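PDB 3GFF: IroE-like serine hydrolase from Shewanella oneidensis, which probably hydrolyses ester bonds, as a serine hydrolase of the esterase D family with an alpha/beta-hydrolase fold. Local coordinates for residues 260-265 and 289-294. Sequence-based numbering, arbitrary orientation.
Sequences RHLFKD and ERFGHK
Arg290 reaches from the last turn of helix 277-291 to Asp265, across from it. With CG anti to the backbone N (chi1 -173°), its CB, CG and CD run out almost fully extended, and the Arg290 side chain also touches Gln196 of strand 195-201. The chain bends about CG-CD, and the guanidinium then meets a single carboxylate oxygen end-on: NH1 and NH2 each lie 2.9 Å from Asp265 OD2. Arginine suits the place because its long chain carries two donors to the aspartate's negative charge. Both hydrogen bonds are bent, their N-H...O angles near 140°, as expected when two donors converge on one acceptor. The oxygen lies close to the guanidinium plane, whereas the carboxylate is turned 73° from it and accepts on its anti side. NH1 also donates to a water that in turn donates to Leu262 O, 2.6 Å away, satisfying a backbone carbonyl of helix 250-263. In this alpha/beta-hydrolase fold the two helices meet beside the central sheet, where apolar residues suit the buried side: Leu262 CD1 packs obliquely against Phe291 CZ at 3.7 Å. A methionine in place of Arg290 would probably leave the Asp265 carboxylate without its charged mate. Asp265 O accepts a hydrogen bond from Gln283.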
loop_
_atom_site.group_PDB
_atom_site.type_symbol
_atom_site.label_atom_id
_atom_site.label_comp_id
_atom_site.label_asym_id
_atom_site.label_seq_id
_atom_site.Cartn_x
_atom_site.Cartn_y
_atom_site.Cartn_z
ATOM N N ARG A 260 4.803 -7.007 7.516
ATOM C CA ARG A 260 4.919 -8.290 6.893
ATOM C C ARG A 260 6.121 -9.068 7.448
ATOM O O ARG A 260 6.052 -10.278 7.643
ATOM C CB ARG A 260 4.967 -8.190 5.352
ATOM C CG ARG A 260 3.593 -8.025 4.695
ATOM C CD ARG A 260 3.647 -7.719 3.209
ATOM N NE ARG A 260 4.412 -8.728 2.457
ATOM C CZ ARG A 260 3.929 -9.875 1.979
ATOM N NH1 ARG A 260 2.648 -10.210 2.125
ATOM N NH2 ARG A 260 4.744 -10.713 1.339
ATOM N N HIS A 261 7.224 -8.386 7.648
ATOM C CA HIS A 261 8.388 -8.985 8.259
ATOM C C HIS A 261 8.110 -9.371 9.726
ATOM O O HIS A 261 8.464 -10.461 10.173
ATOM C CB HIS A 261 9.550 -8.006 8.204
ATOM C CG HIS A 261 10.734 -8.454 8.987
ATOM N ND1 HIS A 261 11.554 -9.468 8.553
ATOM C CD2 HIS A 261 11.221 -8.054 10.187
ATOM C CE1 HIS A 261 12.513 -9.666 9.440
ATOM N NE2 HIS A 261 12.336 -8.829 10.441
ATOM N N LEU A 262 7.443 -8.487 10.468
ATOM C CA LEU A 262 7.097 -8.785 11.856
ATOM C C LEU A 262 6.254 -10.045 12.002
ATOM O O LEU A 262 6.478 -10.837 12.908
ATOM C CB LEU A 262 6.328 -7.614 12.498
ATOM C CG LEU A 262 6.009 -7.806 13.984
ATOM C CD1 LEU A 262 7.316 -7.760 14.849
ATOM C CD2 LEU A 262 4.991 -6.725 14.453
ATOM N N PHE A 263 5.285 -10.228 11.110
ATOM C CA PHE A 263 4.359 -11.369 11.178
ATOM C C PHE A 263 4.617 -12.537 10.235
ATOM O O PHE A 263 3.802 -13.471 10.140
ATOM C CB PHE A 263 2.936 -10.863 10.970
ATOM C CG PHE A 263 2.456 -10.005 12.089
ATOM C CD1 PHE A 263 2.347 -10.522 13.371
ATOM C CD2 PHE A 263 2.089 -8.692 11.874
ATOM C CE1 PHE A 263 1.890 -9.732 14.407
ATOM C CE2 PHE A 263 1.637 -7.921 12.890
ATOM C CZ PHE A 263 1.542 -8.426 14.153
ATOM N N LYS A 264 5.768 -12.493 9.581
ATOM C CA LYS A 264 6.191 -13.468 8.607
ATOM C C LYS A 264 6.092 -14.914 9.089
ATOM O O LYS A 264 5.467 -15.760 8.443
ATOM C CB LYS A 264 7.641 -13.144 8.203
ATOM C CG LYS A 264 8.200 -13.939 7.022
ATOM C CD LYS A 264 9.666 -13.499 6.667
ATOM C CE LYS A 264 9.806 -11.957 6.510
ATOM N NZ LYS A 264 11.011 -11.445 5.754
ATOM N N ASP A 265 6.676 -15.195 10.253
ATOM C CA ASP A 265 6.735 -16.568 10.738
ATOM C C ASP A 265 5.463 -17.097 11.418
ATOM O O ASP A 265 5.486 -18.202 11.953
ATOM C CB ASP A 265 7.934 -16.707 11.668
ATOM C CG ASP A 265 9.220 -16.411 10.980
ATOM O OD1 ASP A 265 9.381 -16.762 9.794
ATOM O OD2 ASP A 265 10.100 -15.818 11.631
ATOM N N GLU A 289 9.110 -16.676 22.463
ATOM C CA GLU A 289 10.397 -16.340 23.001
ATOM C C GLU A 289 10.906 -15.041 22.342
ATOM O O GLU A 289 11.557 -14.226 23.010
ATOM C CB GLU A 289 11.350 -17.544 22.866
ATOM C CG GLU A 289 10.813 -18.771 23.667
ATOM C CD GLU A 289 11.766 -19.983 23.790
ATOM O OE1 GLU A 289 12.553 -20.254 22.833
ATOM O OE2 GLU A 289 11.681 -20.692 24.848
ATOM N N ARG A 290 10.558 -14.833 21.065
ATOM C CA ARG A 290 10.984 -13.651 20.295
ATOM C C ARG A 290 10.274 -12.380 20.805
ATOM O O ARG A 290 10.910 -11.337 21.025
ATOM C CB ARG A 290 10.701 -13.859 18.793
ATOM C CG ARG A 290 11.240 -12.763 17.836
ATOM C CD ARG A 290 10.754 -12.927 16.412
ATOM N NE ARG A 290 11.194 -14.189 15.836
ATOM C CZ ARG A 290 10.759 -14.731 14.683
ATOM N NH1 ARG A 290 9.856 -14.123 13.911
ATOM N NH2 ARG A 290 11.248 -15.899 14.295
ATOM N N PHE A 291 8.963 -12.477 21.023
ATOM C CA PHE A 291 8.187 -11.344 21.549
ATOM C C PHE A 291 8.311 -11.173 23.080
ATOM O O PHE A 291 7.819 -10.199 23.637
ATOM C CB PHE A 291 6.703 -11.449 21.129
ATOM C CG PHE A 291 6.442 -11.102 19.665
ATOM C CD1 PHE A 291 6.664 -12.026 18.664
ATOM C CD2 PHE A 291 5.916 -9.853 19.310
ATOM C CE1 PHE A 291 6.408 -11.722 17.338
ATOM C CE2 PHE A 291 5.680 -9.523 17.985
ATOM C CZ PHE A 291 5.901 -10.464 16.993
ATOM N N GLY A 292 8.990 -12.088 23.759
ATOM C CA GLY A 292 9.100 -12.005 25.226
ATOM C C GLY A 292 7.741 -12.096 25.922
ATOM O O GLY A 292 7.621 -11.760 27.083
ATOM N N HIS A 293 6.726 -12.570 25.203
ATOM C CA HIS A 293 5.371 -12.740 25.728
ATOM C C HIS A 293 4.705 -13.886 24.977
ATOM O O HIS A 293 5.047 -14.138 23.833
ATOM C CB HIS A 293 4.530 -11.476 25.515
ATOM C CG HIS A 293 5.018 -10.271 26.260
ATOM N ND1 HIS A 293 5.035 -10.197 27.641
ATOM C CD2 HIS A 293 5.450 -9.065 25.812
ATOM C CE1 HIS A 293 5.478 -9.003 28.005
ATOM N NE2 HIS A 293 5.729 -8.297 26.915
ATOM N N LYS A 294 3.774 -14.579 25.630
ATOM C CA LYS A 294 3.002 -15.671 25.028
ATOM C C LYS A 294 2.338 -15.289 23.705
ATOM O O LYS A 294 1.627 -14.286 23.622
ATOM C CB LYS A 294 1.918 -16.182 26.008
ATOM C CG LYS A 294 0.829 -17.027 25.336
ATOM C CD LYS A 294 -0.130 -17.637 26.334
ATOM C CE LYS A 294 0.402 -18.931 26.907
ATOM N NZ LYS A 294 0.399 -20.011 25.873
HETATM O O HOH W 1 8.612 -11.194 14.279
#